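Local coordinates for protein RMD9, mitochondrial (Saccharomyces cerevisiae S288C, PDB 7A9X) that binds a dodecamer motif in the 3'-UTR of mitochondrial mRNAs and takes part in the processing or stability of those transcripts, at residues 403-408 / 435-440; 384-389 / 417-422; 326-331 / 364-369; 474-479 / 549-554. One frame throughout, in Å; residues are numbered along the deposited sequence.

Interaction 1 (403-408 / 435-440). With nucleotides of chain B.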
# COMPACT_ATOMS: atom_id res chain seq x y z
N PHE A 403 15.73 1.47 3.54
CA PHE A 403 16.21 2.82 3.81
C PHE A 403 17.20 3.27 2.74
O PHE A 403 17.07 4.36 2.17
CB PHE A 403 16.85 2.88 5.20
CG PHE A 403 17.50 4.21 5.52
CD1 PHE A 403 16.73 5.29 5.92
CD2 PHE A 403 18.88 4.36 5.42
CE1 PHE A 403 17.32 6.50 6.22
CE2 PHE A 403 19.47 5.58 5.72
CZ PHE A 403 18.70 6.65 6.12
N PHE A 404 18.20 2.44 2.45
CA PHE A 404 19.17 2.77 1.41
C PHE A 404 18.64 2.50 0.00
O PHE A 404 19.09 3.15 -0.95
CB PHE A 404 20.48 2.00 1.64
CG PHE A 404 21.40 2.66 2.63
CD1 PHE A 404 21.92 3.93 2.38
CD2 PHE A 404 21.77 2.01 3.80
CE1 PHE A 404 22.77 4.54 3.28
CE2 PHE A 404 22.62 2.62 4.71
CZ PHE A 404 23.13 3.88 4.45
N ASN A 405 17.70 1.56 -0.15
CA ASN A 405 17.12 1.31 -1.46
C ASN A 405 16.34 2.52 -1.97
O ASN A 405 16.50 2.92 -3.13
CB ASN A 405 16.21 0.07 -1.42
CG ASN A 405 16.99 -1.21 -1.15
OD1 ASN A 405 18.20 -1.28 -1.36
ND2 ASN A 405 16.28 -2.24 -0.70
N VAL A 406 15.50 3.11 -1.12
CA VAL A 406 14.76 4.31 -1.50
C VAL A 406 15.73 5.45 -1.80
O VAL A 406 15.59 6.16 -2.81
CB VAL A 406 13.76 4.70 -0.40
CG1 VAL A 406 13.08 6.01 -0.75
CG2 VAL A 406 12.74 3.61 -0.19
N MET A 407 16.72 5.65 -0.93
CA MET A 407 17.71 6.71 -1.14
C MET A 407 18.40 6.55 -2.48
O MET A 407 18.51 7.52 -3.25
CB MET A 407 18.72 6.69 0.00
CG MET A 407 19.69 7.87 0.01
SD MET A 407 21.02 7.66 1.20
CE MET A 407 20.11 7.36 2.71
N LEU A 408 18.87 5.34 -2.79
CA LEU A 408 19.58 5.11 -4.05
C LEU A 408 18.67 5.30 -5.25
O LEU A 408 19.08 5.87 -6.27
CB LEU A 408 20.20 3.71 -4.05
CG LEU A 408 20.96 3.31 -5.31
CD1 LEU A 408 22.10 4.28 -5.58
CD2 LEU A 408 21.48 1.89 -5.19
N THR A 435 18.54 -8.01 0.30
CA THR A 435 17.52 -8.61 -0.55
C THR A 435 17.89 -8.36 -2.01
O THR A 435 18.87 -7.67 -2.32
CB THR A 435 16.13 -8.03 -0.27
OG1 THR A 435 16.03 -6.72 -0.84
CG2 THR A 435 15.88 -7.95 1.23
N ILE A 436 17.10 -8.94 -2.92
CA ILE A 436 17.33 -8.73 -4.34
C ILE A 436 16.97 -7.33 -4.80
O ILE A 436 17.35 -6.94 -5.92
CB ILE A 436 16.55 -9.76 -5.18
CG1 ILE A 436 15.04 -9.54 -5.03
CG2 ILE A 436 16.92 -11.17 -4.77
CD1 ILE A 436 14.20 -10.48 -5.89
N ILE A 437 16.26 -6.55 -3.98
CA ILE A 437 15.86 -5.20 -4.38
C ILE A 437 17.09 -4.33 -4.61
O ILE A 437 17.17 -3.60 -5.61
CB ILE A 437 14.93 -4.58 -3.33
CG1 ILE A 437 13.80 -5.55 -2.96
CG2 ILE A 437 14.37 -3.26 -3.83
CD1 ILE A 437 12.88 -5.90 -4.10
N SER A 438 18.06 -4.37 -3.69
CA SER A 438 19.25 -3.54 -3.81
C SER A 438 20.01 -3.85 -5.10
O SER A 438 20.39 -2.95 -5.85
CB SER A 438 20.15 -3.74 -2.60
OG SER A 438 20.52 -5.10 -2.46
N TYR A 439 20.23 -5.14 -5.37
CA TYR A 439 20.97 -5.52 -6.57
C TYR A 439 20.22 -5.12 -7.83
O TYR A 439 20.85 -4.78 -8.84
CB TYR A 439 21.24 -7.03 -6.55
CG TYR A 439 22.05 -7.49 -5.36
CD1 TYR A 439 21.43 -7.81 -4.16
CD2 TYR A 439 23.44 -7.59 -5.43
CE1 TYR A 439 22.17 -8.22 -3.06
CE2 TYR A 439 24.18 -8.01 -4.34
CZ TYR A 439 23.54 -8.32 -3.15
OH TYR A 439 24.27 -8.74 -2.06
N ARG A 440 18.88 -5.13 -7.79
CA ARG A 440 18.11 -4.61 -8.92
C ARG A 440 18.34 -3.11 -9.09
O ARG A 440 18.55 -2.64 -10.21
CB ARG A 440 16.62 -4.90 -8.72
CG ARG A 440 16.23 -6.34 -9.01
CD ARG A 440 14.78 -6.61 -8.64
NE ARG A 440 14.38 -7.97 -8.98
CZ ARG A 440 13.22 -8.51 -8.64
NH1 ARG A 440 12.34 -7.82 -7.93
NH2 ARG A 440 12.95 -9.76 -8.99
P U B 10 6.67 1.25 -3.26
OP1 U B 10 6.33 2.29 -4.26
OP2 U B 10 6.29 -0.16 -3.53
O5' U B 10 8.24 1.31 -3.00
C5' U B 10 8.94 2.55 -2.96
C4' U B 10 10.43 2.33 -2.87
O4' U B 10 10.72 1.52 -1.70
C3' U B 10 11.04 1.56 -4.03
O3' U B 10 11.39 2.42 -5.11
C2' U B 10 12.25 0.88 -3.41
O2' U B 10 13.37 1.75 -3.38
C1' U B 10 11.78 0.63 -1.97
N1 U B 10 11.30 -0.75 -1.74
C2 U B 10 12.19 -1.64 -1.17
O2 U B 10 13.33 -1.34 -0.86
N3 U B 10 11.69 -2.91 -0.98
C4 U B 10 10.42 -3.36 -1.28
O4 U B 10 10.12 -4.53 -1.05
C5 U B 10 9.57 -2.37 -1.87
C6 U B 10 10.02 -1.13 -2.07
P U B 11 10.66 2.27 -6.54
OP1 U B 11 10.98 3.48 -7.34
OP2 U B 11 9.24 1.91 -6.29
O5' U B 11 11.39 1.02 -7.21
C5' U B 11 12.75 1.09 -7.61
C4' U B 11 13.25 -0.26 -8.06
O4' U B 11 13.32 -1.17 -6.93
C3' U B 11 12.39 -0.99 -9.07
O3' U B 11 12.57 -0.53 -10.40
C2' U B 11 12.80 -2.44 -8.87
O2' U B 11 14.05 -2.70 -9.49
C1' U B 11 13.01 -2.48 -7.35
N1 U B 11 11.79 -2.93 -6.64
C2 U B 11 11.48 -4.28 -6.67
O2 U B 11 12.16 -5.11 -7.24
N3 U B 11 10.34 -4.62 -5.98
C4 U B 11 9.50 -3.76 -5.29
O4 U B 11 8.51 -4.21 -4.73
C5 U B 11 9.89 -2.39 -5.32
C6 U B 11 11.00 -2.03 -5.98
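N405 meets S438 and I437 where helix 401-410 comes up to the start of helix 436-445. The tight part lies round the N405 amide. Its OD1 sits 3.4 Å from S438 CB, and OD1 also accepts from Y427 OH. Its ND2 stands 3.8 Å from I437 CB, and the two side chains cross at about a right angle. The same ND2 donates to U10 O2 of chain B at 3.1 Å (156°) and also bonds to E401. CG of N405 lies anti to the carbonyl carbon (chi1 -67°), which carries the amide out to the RNA. Both ends of the amide are held, which fixes its rotation. Were N405 an alanine, U10 O2 would probably lose this donor and Y427 OH this acceptor. I437 packs against the RNA: its CD1 is 3.3 Å from U11 O2 of chain B. R440 reaches that same oxygen with NH1, a hydrogen bond of 2.8 Å, and ion pairs with D480 and D134 also hold its guanidinium. The looser side is at T435, which is partly exposed. Its OG1 caps the helix by accepting from I437 N at 3.2 Å and also bonds to E401. The helices are assigned to pentatricopeptide repeats PPR7 and PPR8. Two successive uracils are each gripped at O2, consistent with reading a pyrimidine there; O2 alone would not tell U from C.

Interaction 2 (384-389 / 417-422)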
# COMPACT_ATOMS: atom_id res chain seq x y z
N ARG A 384 25.92 16.19 2.07
CA ARG A 384 26.17 16.45 3.48
C ARG A 384 24.91 16.23 4.31
O ARG A 384 24.98 15.70 5.43
CB ARG A 384 26.71 17.88 3.66
CG ARG A 384 26.61 18.41 5.08
CD ARG A 384 27.56 19.58 5.32
NE ARG A 384 27.64 20.49 4.18
CZ ARG A 384 26.77 21.45 3.92
NH1 ARG A 384 26.94 22.23 2.85
NH2 ARG A 384 25.72 21.64 4.70
N LYS A 385 23.75 16.61 3.78
CA LYS A 385 22.50 16.38 4.50
C LYS A 385 22.18 14.89 4.60
O LYS A 385 21.63 14.45 5.61
CB LYS A 385 21.36 17.14 3.83
CG LYS A 385 20.11 17.28 4.69
CD LYS A 385 20.35 18.22 5.86
CE LYS A 385 19.08 18.42 6.68
NZ LYS A 385 19.26 19.43 7.77
N LEU A 386 22.50 14.12 3.56
CA LEU A 386 22.29 12.67 3.62
C LEU A 386 23.11 12.04 4.73
O LEU A 386 22.63 11.15 5.44
CB LEU A 386 22.63 12.03 2.28
CG LEU A 386 21.61 12.17 1.15
CD1 LEU A 386 22.18 11.59 -0.14
CD2 LEU A 386 20.30 11.49 1.51
N GLN A 387 24.36 12.48 4.90
CA GLN A 387 25.20 11.94 5.96
C GLN A 387 24.60 12.22 7.33
O GLN A 387 24.65 11.37 8.23
CB GLN A 387 26.61 12.51 5.86
CG GLN A 387 27.37 12.09 4.62
CD GLN A 387 28.71 12.78 4.49
OE1 GLN A 387 28.92 13.85 5.06
NE2 GLN A 387 29.62 12.18 3.73
N GLU A 388 24.04 13.41 7.52
CA GLU A 388 23.35 13.72 8.76
C GLU A 388 22.13 12.82 8.94
O GLU A 388 21.83 12.38 10.06
CB GLU A 388 22.94 15.19 8.78
CG GLU A 388 22.10 15.61 9.98
CD GLU A 388 21.66 17.06 9.91
OE1 GLU A 388 22.34 17.86 9.23
OE2 GLU A 388 20.63 17.40 10.53
N ILE A 389 21.42 12.53 7.85
CA ILE A 389 20.27 11.64 7.91
C ILE A 389 20.71 10.22 8.25
O ILE A 389 20.07 9.53 9.05
CB ILE A 389 19.49 11.70 6.58
CG1 ILE A 389 18.89 13.09 6.38
CG2 ILE A 389 18.40 10.64 6.54
CD1 ILE A 389 18.31 13.32 5.01
N ARG A 417 28.03 9.08 -10.20
CA ARG A 417 28.45 7.73 -9.83
C ARG A 417 28.89 7.64 -8.38
O ARG A 417 28.79 6.57 -7.77
CB ARG A 417 29.59 7.28 -10.75
CG ARG A 417 30.05 5.85 -10.54
CD ARG A 417 31.20 5.51 -11.48
NE ARG A 417 31.56 4.10 -11.43
CZ ARG A 417 32.55 3.60 -10.69
NH1 ARG A 417 33.28 4.41 -9.94
NH2 ARG A 417 32.81 2.30 -10.71
N SER A 418 29.37 8.75 -7.81
CA SER A 418 29.86 8.74 -6.43
C SER A 418 28.78 8.32 -5.45
O SER A 418 29.04 7.58 -4.50
CB SER A 418 30.40 10.12 -6.06
OG SER A 418 29.35 11.07 -6.04
N ILE A 419 27.54 8.78 -5.67
CA ILE A 419 26.46 8.43 -4.75
C ILE A 419 26.07 6.96 -4.91
O ILE A 419 25.57 6.35 -3.95
CB ILE A 419 25.26 9.37 -4.96
CG1 ILE A 419 24.33 9.32 -3.74
CG2 ILE A 419 24.50 9.03 -6.24
CD1 ILE A 419 24.98 9.83 -2.47
N ILE A 420 26.30 6.38 -6.08
CA ILE A 420 26.01 4.96 -6.28
C ILE A 420 27.01 4.11 -5.50
O ILE A 420 26.63 3.18 -4.78
CB ILE A 420 26.02 4.61 -7.78
CG1 ILE A 420 25.05 5.52 -8.54
CG2 ILE A 420 25.67 3.15 -7.99
CD1 ILE A 420 25.04 5.28 -10.04
N ASP A 421 28.30 4.42 -5.64
CA ASP A 421 29.32 3.70 -4.89
C ASP A 421 29.23 3.97 -3.39
O ASP A 421 29.62 3.11 -2.59
CB ASP A 421 30.71 4.07 -5.41
CG ASP A 421 30.89 3.78 -6.88
OD1 ASP A 421 30.27 2.81 -7.37
OD2 ASP A 421 31.63 4.52 -7.56
N PHE A 422 28.72 5.14 -3.00
CA PHE A 422 28.55 5.44 -1.59
C PHE A 422 27.48 4.55 -0.96
O PHE A 422 27.69 3.98 0.12
CB PHE A 422 28.21 6.92 -1.41
CG PHE A 422 27.90 7.31 0.01
CD1 PHE A 422 28.92 7.47 0.94
CD2 PHE A 422 26.59 7.53 0.41
CE1 PHE A 422 28.64 7.84 2.25
CE2 PHE A 422 26.30 7.90 1.72
CZ PHE A 422 27.32 8.05 2.64
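L386 and I419 meet through their outermost methyls. CD1 of L386 lies 4.0 Å from CD1 of I419, and the two side chains cross at about a right angle. The CA atoms of L386 and I419 remain 10.3 Å apart. I419 has CG1 anti to its backbone N (chi1 -161°), and CD1 then turns across to the leucine. L386 starts from the other setting, with CG anti to the carbonyl carbon, and its CB points at helix 417-429. Both residues are buried. W414 also packs on L386, and F383 packs on I419. The segments lie on helices 379-396 and 417-429. These are assigned to consecutive pentatricopeptide repeats, PPR6 and PPR7, with helix 401-410 between them in the chain. The contact is therefore one step of the helical-repeat stack, and its nearest atom is about 13 Å from the RNA. Nearer the surface, F422 comes up to Q387. CZ of the ring comes within 4.5 Å of Q387 CG, and the ring is oblique to that methylene. F422 also makes an edge-to-face contact with F383, while I390 touches its side chain. Q387 is exposed, so its aliphatic part borders the apolar pair on the solvent side.

Interaction 3 (326-331 / 364-369). With nucleotides of chain B.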
# COMPACT_ATOMS: atom_id res chain seq x y z
N PHE A 326 0.52 13.64 6.00
CA PHE A 326 0.89 14.85 6.73
C PHE A 326 2.19 15.44 6.19
O PHE A 326 2.29 16.66 6.00
CB PHE A 326 1.01 14.52 8.22
CG PHE A 326 1.39 15.69 9.08
CD1 PHE A 326 0.77 16.92 8.93
CD2 PHE A 326 2.36 15.54 10.07
CE1 PHE A 326 1.12 17.99 9.74
CE2 PHE A 326 2.71 16.61 10.87
CZ PHE A 326 2.09 17.83 10.71
N LEU A 327 3.19 14.59 5.93
CA LEU A 327 4.44 15.06 5.34
C LEU A 327 4.21 15.68 3.97
O LEU A 327 4.82 16.70 3.63
CB LEU A 327 5.44 13.91 5.24
CG LEU A 327 6.02 13.37 6.54
CD1 LEU A 327 6.83 12.11 6.27
CD2 LEU A 327 6.88 14.42 7.22
N GLN A 328 3.34 15.07 3.17
CA GLN A 328 3.10 15.59 1.82
C GLN A 328 2.36 16.92 1.86
O GLN A 328 2.63 17.81 1.04
CB GLN A 328 2.32 14.55 1.00
CG GLN A 328 3.15 13.34 0.63
CD GLN A 328 2.33 12.22 0.02
OE1 GLN A 328 1.10 12.23 0.08
NE2 GLN A 328 3.00 11.24 -0.58
N ASN A 329 1.44 17.09 2.81
CA ASN A 329 0.71 18.35 2.93
C ASN A 329 1.64 19.48 3.36
O ASN A 329 1.49 20.62 2.90
CB ASN A 329 -0.44 18.20 3.92
CG ASN A 329 -1.56 17.34 3.37
OD1 ASN A 329 -1.71 17.20 2.16
ND2 ASN A 329 -2.35 16.76 4.27
N ILE A 330 2.59 19.19 4.25
CA ILE A 330 3.57 20.19 4.65
C ILE A 330 4.42 20.61 3.46
O ILE A 330 4.68 21.81 3.25
CB ILE A 330 4.45 19.66 5.80
CG1 ILE A 330 3.61 19.42 7.06
CG2 ILE A 330 5.60 20.62 6.09
CD1 ILE A 330 4.40 18.77 8.18
N TRP A 331 4.85 19.65 2.65
CA TRP A 331 5.69 19.96 1.50
C TRP A 331 4.92 20.73 0.44
O TRP A 331 5.45 21.68 -0.15
CB TRP A 331 6.28 18.67 0.92
CG TRP A 331 7.24 18.87 -0.21
CD1 TRP A 331 7.13 18.38 -1.48
CD2 TRP A 331 8.47 19.61 -0.17
NE1 TRP A 331 8.21 18.77 -2.23
CE2 TRP A 331 9.05 19.53 -1.45
CE3 TRP A 331 9.13 20.33 0.83
CZ2 TRP A 331 10.26 20.14 -1.76
CZ3 TRP A 331 10.34 20.94 0.52
CH2 TRP A 331 10.89 20.84 -0.76
N ASN A 364 10.08 6.20 4.67
CA ASN A 364 11.29 6.67 4.00
C ASN A 364 11.04 6.95 2.52
O ASN A 364 11.71 7.81 1.94
CB ASN A 364 12.41 5.65 4.19
CG ASN A 364 12.85 5.52 5.63
OD1 ASN A 364 12.83 6.50 6.38
ND2 ASN A 364 13.24 4.32 6.03
N ASN A 365 10.10 6.24 1.91
CA ASN A 365 9.74 6.53 0.52
C ASN A 365 9.22 7.95 0.38
O ASN A 365 9.67 8.71 -0.49
CB ASN A 365 8.69 5.53 0.03
CG ASN A 365 8.30 5.75 -1.41
OD1 ASN A 365 9.13 6.13 -2.24
ND2 ASN A 365 7.03 5.52 -1.73
N THR A 366 8.28 8.34 1.24
CA THR A 366 7.76 9.71 1.21
C THR A 366 8.85 10.72 1.51
O THR A 366 8.93 11.77 0.86
CB THR A 366 6.60 9.84 2.21
OG1 THR A 366 5.60 8.87 1.91
CG2 THR A 366 5.99 11.23 2.14
N PHE A 367 9.71 10.43 2.49
CA PHE A 367 10.70 11.39 2.94
C PHE A 367 11.78 11.62 1.88
O PHE A 367 12.12 12.77 1.57
CB PHE A 367 11.33 10.91 4.25
CG PHE A 367 12.51 11.73 4.69
CD1 PHE A 367 12.35 13.05 5.09
CD2 PHE A 367 13.78 11.17 4.71
CE1 PHE A 367 13.44 13.80 5.49
CE2 PHE A 367 14.87 11.92 5.12
CZ PHE A 367 14.70 13.24 5.51
N PHE A 368 12.33 10.55 1.32
CA PHE A 368 13.40 10.71 0.35
C PHE A 368 12.90 11.20 -1.00
O PHE A 368 13.66 11.81 -1.76
CB PHE A 368 14.18 9.40 0.18
CG PHE A 368 15.11 9.11 1.32
CD1 PHE A 368 16.11 10.01 1.66
CD2 PHE A 368 14.99 7.95 2.06
CE1 PHE A 368 16.98 9.75 2.71
CE2 PHE A 368 15.85 7.68 3.12
CZ PHE A 368 16.84 8.58 3.44
N THR A 369 11.62 10.96 -1.32
CA THR A 369 11.03 11.59 -2.49
C THR A 369 11.00 13.10 -2.34
O THR A 369 11.36 13.84 -3.26
CB THR A 369 9.62 11.04 -2.73
OG1 THR A 369 9.69 9.62 -2.94
CG2 THR A 369 8.98 11.69 -3.94
P U B 10 6.67 1.25 -3.26
OP1 U B 10 6.33 2.29 -4.26
OP2 U B 10 6.29 -0.16 -3.53
O5' U B 10 8.24 1.31 -3.00
C5' U B 10 8.94 2.55 -2.96
C4' U B 10 10.43 2.33 -2.87
O4' U B 10 10.72 1.52 -1.70
C3' U B 10 11.04 1.56 -4.03
O3' U B 10 11.39 2.42 -5.11
C2' U B 10 12.25 0.88 -3.41
O2' U B 10 13.37 1.75 -3.38
C1' U B 10 11.78 0.63 -1.97
N1 U B 10 11.30 -0.75 -1.74
C2 U B 10 12.19 -1.64 -1.17
O2 U B 10 13.33 -1.34 -0.86
N3 U B 10 11.69 -2.91 -0.98
C4 U B 10 10.42 -3.36 -1.28
O4 U B 10 10.12 -4.53 -1.05
C5 U B 10 9.57 -2.37 -1.87
C6 U B 10 10.02 -1.13 -2.07
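The carbonyl oxygen of N365 is gripped twice by T369, just behind the place where T366 touches Q328 and L327. T369 OG1 donates to N365 O at 2.6 Å, and T369 N donates to it at 3.1 Å. They approach from opposite faces of the carbonyl plane. T369 OG1 also bonds to R410 NE. Across the contact, the work is done by one methyl. T366 CG2 lies 3.8 Å from Q328 CG and 4.1 Å from L327 CB. Its chi1 of -56° sets this methyl anti to the backbone N and directs it at helix 320-334. The Q328 chain is extended beyond CG and crosses T366 at about a right angle. Its NE2 ends 4.0 Å from T366 CG2. This joins helices 320-334 and 357-374, assigned to the pentatricopeptide repeats PPR5 and PPR6. The PPR fold stacks helical hairpins into a solenoid, and helix 337-351 lies between these two helices in the chain. I343 of that helix packs on L327. The N365 side chain lies against the RNA. Its CG is 3.6 Å from U10 C5' of chain B, so it packs on the sugar-phosphate backbone. A leucine in its place has no OD1 for the weak hydrogen bond from R410 NH1, and the arginine would probably be less firmly placed.

Interaction 4 (474-479 / 549-554). With nucleotides of chain B.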
# COMPACT_ATOMS: atom_id res chain seq x y z
N GLN A 474 13.26 -18.73 -8.36
CA GLN A 474 13.06 -19.75 -9.38
C GLN A 474 13.63 -19.31 -10.72
O GLN A 474 14.54 -19.96 -11.26
CB GLN A 474 11.57 -20.06 -9.51
CG GLN A 474 10.85 -20.15 -8.18
CD GLN A 474 9.35 -20.00 -8.32
OE1 GLN A 474 8.71 -19.29 -7.54
NE2 GLN A 474 8.78 -20.66 -9.32
N TYR A 475 13.11 -18.22 -11.28
CA TYR A 475 13.49 -17.78 -12.61
C TYR A 475 13.70 -16.27 -12.58
O TYR A 475 13.69 -15.63 -11.52
CB TYR A 475 12.44 -18.22 -13.64
CG TYR A 475 12.00 -19.66 -13.47
CD1 TYR A 475 12.82 -20.71 -13.88
CD2 TYR A 475 10.77 -19.98 -12.90
CE1 TYR A 475 12.43 -22.03 -13.72
CE2 TYR A 475 10.37 -21.29 -12.74
CZ TYR A 475 11.20 -22.32 -13.15
OH TYR A 475 10.81 -23.63 -13.00
N ILE A 476 13.88 -15.68 -13.76
CA ILE A 476 14.15 -14.26 -13.90
C ILE A 476 12.82 -13.53 -14.08
O ILE A 476 12.08 -13.80 -15.03
CB ILE A 476 15.09 -13.98 -15.07
CG1 ILE A 476 16.48 -14.56 -14.79
CG2 ILE A 476 15.18 -12.48 -15.35
CD1 ILE A 476 17.50 -14.26 -15.87
N ALA A 477 12.53 -12.60 -13.17
CA ALA A 477 11.27 -11.87 -13.20
C ALA A 477 11.38 -10.64 -14.10
O ALA A 477 12.45 -10.29 -14.60
CB ALA A 477 10.85 -11.49 -11.79
N ASN A 478 10.24 -9.97 -14.30
CA ASN A 478 10.22 -8.77 -15.11
C ASN A 478 11.06 -7.66 -14.50
O ASN A 478 11.76 -6.93 -15.22
CB ASN A 478 8.78 -8.29 -15.31
CG ASN A 478 8.03 -9.10 -16.36
OD1 ASN A 478 8.64 -9.77 -17.19
ND2 ASN A 478 6.71 -9.02 -16.32
N ALA A 479 11.01 -7.51 -13.17
CA ALA A 479 11.77 -6.44 -12.53
C ALA A 479 13.27 -6.62 -12.73
O ALA A 479 14.01 -5.63 -12.76
CB ALA A 479 11.44 -6.38 -11.04
N LYS A 549 19.19 -12.85 -24.98
CA LYS A 549 19.25 -14.12 -25.69
C LYS A 549 20.03 -15.16 -24.91
O LYS A 549 19.72 -16.36 -24.98
CB LYS A 549 19.86 -13.92 -27.08
CG LYS A 549 19.50 -15.00 -28.08
CD LYS A 549 19.88 -14.57 -29.49
CE LYS A 549 19.44 -15.59 -30.52
NZ LYS A 549 20.12 -16.90 -30.32
N ARG A 550 21.05 -14.74 -24.14
CA ARG A 550 21.85 -15.69 -23.38
C ARG A 550 21.07 -16.24 -22.19
O ARG A 550 21.21 -17.42 -21.85
CB ARG A 550 23.15 -15.03 -22.92
CG ARG A 550 24.04 -15.93 -22.08
CD ARG A 550 24.43 -17.20 -22.83
NE ARG A 550 25.38 -18.02 -22.07
CZ ARG A 550 26.70 -17.97 -22.23
NH1 ARG A 550 27.48 -18.75 -21.49
NH2 ARG A 550 27.23 -17.15 -23.11
N TYR A 551 20.26 -15.40 -21.54
CA TYR A 551 19.56 -15.79 -20.32
C TYR A 551 18.08 -16.08 -20.55
O TYR A 551 17.33 -16.22 -19.58
CB TYR A 551 19.72 -14.70 -19.25
CG TYR A 551 21.09 -14.70 -18.59
CD1 TYR A 551 22.18 -14.13 -19.22
CD2 TYR A 551 21.27 -15.29 -17.35
CE1 TYR A 551 23.43 -14.13 -18.62
CE2 TYR A 551 22.52 -15.29 -16.74
CZ TYR A 551 23.59 -14.71 -17.38
OH TYR A 551 24.83 -14.72 -16.78
N THR A 552 17.65 -16.18 -21.81
CA THR A 552 16.26 -16.52 -22.10
C THR A 552 15.79 -17.83 -21.46
O THR A 552 14.67 -17.86 -20.92
CB THR A 552 16.04 -16.55 -23.62
OG1 THR A 552 16.15 -15.22 -24.14
CG2 THR A 552 14.67 -17.12 -23.96
N PRO A 553 16.56 -18.93 -21.48
CA PRO A 553 16.06 -20.17 -20.85
C PRO A 553 15.78 -20.04 -19.36
O PRO A 553 15.04 -20.87 -18.81
CB PRO A 553 17.19 -21.18 -21.11
CG PRO A 553 18.39 -20.35 -21.39
CD PRO A 553 17.87 -19.16 -22.12
N TYR A 554 16.33 -19.03 -18.69
CA TYR A 554 16.08 -18.81 -17.27
C TYR A 554 14.92 -17.85 -17.02
O TYR A 554 14.70 -17.46 -15.86
CB TYR A 554 17.35 -18.29 -16.59
CG TYR A 554 18.53 -19.23 -16.72
CD1 TYR A 554 18.69 -20.30 -15.84
CD2 TYR A 554 19.48 -19.05 -17.71
CE1 TYR A 554 19.77 -21.16 -15.95
CE2 TYR A 554 20.56 -19.90 -17.83
CZ TYR A 554 20.70 -20.96 -16.95
OH TYR A 554 21.77 -21.81 -17.06
P C B 12 11.31 0.06 -11.21
OP1 C B 12 11.82 0.63 -12.48
OP2 C B 12 10.53 0.91 -10.28
O5' C B 12 10.44 -1.23 -11.57
C5' C B 12 10.87 -2.12 -12.59
C4' C B 12 9.72 -2.92 -13.16
O4' C B 12 9.38 -4.00 -12.24
C3' C B 12 8.43 -2.15 -13.43
O3' C B 12 7.85 -2.61 -14.65
C2' C B 12 7.54 -2.54 -12.26
O2' C B 12 6.15 -2.48 -12.53
C1' C B 12 7.99 -3.97 -11.98
N1 C B 12 7.79 -4.40 -10.58
C2 C B 12 7.21 -5.66 -10.34
O2 C B 12 6.90 -6.37 -11.31
N3 C B 12 7.02 -6.06 -9.07
C4 C B 12 7.37 -5.28 -8.05
N4 C B 12 7.16 -5.73 -6.82
C5 C B 12 7.96 -3.99 -8.27
C6 C B 12 8.15 -3.60 -9.53
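One backbone hydrogen bond joins I476 to Y554. I476 N donates to Y554 O at 2.9 Å, with an N-H...O angle of 150°. The donor lies in the carbonyl plane, and the C=O...N angle is 158°. I476 also has backbone hydrogen bonding with R556, so the loop before helix 478-486 is tied to the chain that follows residue 554. Close packing surrounds the same carbonyl. Y475 CB lies 3.3 Å from Y554 O, and CB and CG1 of I476 are each 3.6 Å from it. The apolar contacts all use the tip of I476. Its CD1 reaches Y551 CB at 4.1 Å and Y554 CB at 4.1 Å, bridging the two tyrosines near their backbones. The isoleucine chain runs out with CG1 anti to the carbonyl carbon (chi1 -66°) and meets both tyrosines at a slant. W461 of helix 454-470 packs on I476 and meets the Y551 ring edge-to-face, so the buried side is apolar and aromatic. Y475 is exposed. Contact with the RNA comes from the far end of the first segment, where A479 CB is 3.4 Å from O4' of cytidine 12 of chain B. A477 sits at the N-cap position of helix 478-486. Here the loop after the last assigned repeat, PPR8, docks on the 3-10 segment following helix 540-551, beside the RNA-contacting start of helix 478-486.

Overall arrangement
From the N terminus, interaction 3 comes first. It closes a 32-residue loop and joins helices assigned to PPR5 and PPR6. Interaction 2 opens next, in helix 379-396, and closes a 27-residue loop between the assigned PPR6 and PPR7. Interaction 1 begins before it closes, so these two cross along the chain. Interaction 1 closes 26 residues and links PPR7 to the start of PPR8. Interaction 4 follows in series and closes the longest loop, of 69 residues, beyond the last repeat. None of the four nests in another. Interactions 1, 2 and 3 touch one another: F403 packs on F368 and I389, and I389 packs on F367. R440 touches A477 and A479, which connects interaction 1 to interaction 4.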